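Local coordinates for protein glycerol dehydrogenase (Schizosaccharomyces pombe, PDB 1TA9) that catalyses the zinc-dependent, NAD(+)-linked oxidation of glycerol to dihydroxyacetone, a reaction used in glycerol assimilation, at residues S160-A165 / A184-S189. Sequence-based numbering, arbitrary orientation.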
loop_
_atom_site.group_PDB
_atom_site.type_symbol
_atom_site.label_atom_id
_atom_site.label_comp_id
_atom_site.label_asym_id
_atom_site.label_seq_id
_atom_site.Cartn_x
_atom_site.Cartn_y
_atom_site.Cartn_z
ATOM N N SER B 160 41.548 -4.176 -31.006
ATOM C CA SER B 160 42.488 -4.139 -32.119
ATOM C C SER B 160 41.725 -3.786 -33.396
ATOM O O SER B 160 42.212 -3.025 -34.237
ATOM C CB SER B 160 43.177 -5.499 -32.277
ATOM O OG SER B 160 43.999 -5.786 -31.155
ATOM N N ALA B 161 40.520 -4.333 -33.525
ATOM C CA ALA B 161 39.684 -4.076 -34.692
ATOM C C ALA B 161 39.276 -2.607 -34.775
ATOM O O ALA B 161 39.304 -2.007 -35.851
ATOM C CB ALA B 161 38.442 -4.961 -34.649
ATOM N N LYS B 162 38.897 -2.032 -33.637
ATOM C CA LYS B 162 38.485 -0.635 -33.582
ATOM C C LYS B 162 39.650 0.278 -33.937
ATOM O O LYS B 162 39.484 1.271 -34.646
ATOM C CB LYS B 162 37.967 -0.284 -32.181
ATOM C CG LYS B 162 36.691 -1.015 -31.784
ATOM C CD LYS B 162 36.273 -0.677 -30.359
ATOM C CE LYS B 162 35.063 -1.505 -29.936
ATOM N NZ LYS B 162 34.625 -1.215 -28.535
ATOM N N TYR B 163 40.830 -0.064 -33.432
ATOM C CA TYR B 163 42.031 0.719 -33.694
ATOM C C TYR B 163 42.357 0.728 -35.184
ATOM O O TYR B 163 42.535 1.787 -35.785
ATOM C CB TYR B 163 43.214 0.143 -32.914
ATOM C CG TYR B 163 44.533 0.815 -33.232
ATOM C CD1 TYR B 163 44.840 2.075 -32.717
ATOM C CD2 TYR B 163 45.460 0.202 -34.073
ATOM C CE1 TYR B 163 46.043 2.709 -33.035
ATOM C CE2 TYR B 163 46.662 0.826 -34.398
ATOM C CZ TYR B 163 46.947 2.078 -33.875
ATOM O OH TYR B 163 48.139 2.693 -34.193
ATOM N N ILE B 164 42.436 -0.457 -35.778
ATOM C CA ILE B 164 42.754 -0.576 -37.198
ATOM C C ILE B 164 41.723 0.139 -38.069
ATOM O O ILE B 164 42.081 0.873 -38.990
ATOM C CB ILE B 164 42.844 -2.062 -37.613
ATOM C CG1 ILE B 164 43.963 -2.742 -36.823
ATOM C CG2 ILE B 164 43.093 -2.180 -39.115
ATOM C CD1 ILE B 164 44.039 -4.243 -37.016
ATOM N N ALA B 165 40.444 -0.072 -37.771
ATOM C CA ALA B 165 39.371 0.559 -38.531
ATOM C C ALA B 165 39.483 2.079 -38.452
ATOM O O ALA B 165 39.325 2.782 -39.453
ATOM C CB ALA B 165 38.014 0.102 -37.996
ATOM N N ALA B 184 32.138 -4.140 -25.995
ATOM C CA ALA B 184 31.759 -4.271 -27.399
ATOM C C ALA B 184 31.205 -3.022 -28.093
ATOM O O ALA B 184 31.716 -2.599 -29.127
ATOM C CB ALA B 184 30.770 -5.434 -27.553
ATOM N N THR B 185 30.170 -2.424 -27.524
ATOM C CA THR B 185 29.534 -1.263 -28.142
ATOM C C THR B 185 30.200 0.088 -27.940
ATOM O O THR B 185 29.827 1.054 -28.605
ATOM C CB THR B 185 28.096 -1.087 -27.629
ATOM O OG1 THR B 185 28.145 -0.622 -26.273
ATOM C CG2 THR B 185 27.334 -2.407 -27.685
ATOM N N SER B 186 31.177 0.170 -27.044
ATOM C CA SER B 186 31.794 1.456 -26.732
ATOM C C SER B 186 32.817 2.045 -27.691
ATOM O O SER B 186 33.442 1.343 -28.491
ATOM C CB SER B 186 32.412 1.408 -25.334
ATOM O OG SER B 186 33.630 0.692 -25.346
ATOM N N SER B 187 32.980 3.357 -27.572
ATOM C CA SER B 187 33.917 4.125 -28.378
ATOM C C SER B 187 35.227 4.225 -27.611
ATOM O O SER B 187 36.123 4.975 -27.995
ATOM C CB SER B 187 33.377 5.536 -28.605
ATOM O OG SER B 187 32.047 5.506 -29.079
ATOM N N LEU B 188 35.325 3.477 -26.517
ATOM C CA LEU B 188 36.519 3.502 -25.681
ATOM C C LEU B 188 37.464 2.346 -25.957
ATOM O O LEU B 188 37.108 1.360 -26.600
ATOM C CB LEU B 188 36.150 3.447 -24.195
ATOM C CG LEU B 188 34.987 4.254 -23.618
ATOM C CD1 LEU B 188 35.088 4.210 -22.099
ATOM C CD2 LEU B 188 35.030 5.685 -24.104
ATOM N N SER B 189 38.675 2.486 -25.437
ATOM C CA SER B 189 39.707 1.469 -25.554
ATOM C C SER B 189 40.592 1.593 -24.329
ATOM O O SER B 189 41.285 2.596 -24.151
ATOM C CB SER B 189 40.532 1.668 -26.826
ATOM O OG SER B 189 39.830 1.175 -27.953
#
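Lys162 and Ser189 mark the closest approach of the two main chains, with their CA atoms 8.4 Å apart. The Lys162 side chain spans this separation to the backbone carbonyls of Ala184 and Ser186. Residues 160-165 are a regular stretch of helix 155-167. Residues 184-187 curve around the lysine end, and 188-189 begin the strand 188-192. With CG anti to the carbonyl carbon (chi1 -65°) and the chain extended beyond it, the Lys162 ammonium is carried straight into this curve. Lys162 NZ donates to Ser186 O at 2.8 Å. It approaches at a C=O...N angle of 138°, tilted 25° from the carbonyl plane. A weak bond runs from Lys162 NZ to Ala184 O at 3.3 Å. Ala183 O adds another weak acceptor, so backbone oxygens gather round the buried charge. Lys162 CE also packs against both carbonyls, 3.6 Å from Ser186 O. Helix 155-167 follows strand 148-153 in the Rossmann-like, NAD(+)-binding part of this iron-containing alcohol dehydrogenase. Ser186 and Leu188 are probably NAD(+)-binding residues, and the lysine bonds to the main chain of this segment. With an alanine in place of the lysine, the carbonyls of Ala184 and Ser186 would probably lose their shared donor, and the loop would probably be freer to shift. Ser186 OG is 3.8 Å from Lys162 NZ. Ser186 OG hydrogen-bonds to Ala183 O and takes a weak bond from Leu188 N at 3.5 Å. Phe306 and Glu307 of helix 289-307 touch the Ser186 side chain, while Pro208 and Ile174 pack on Lys162.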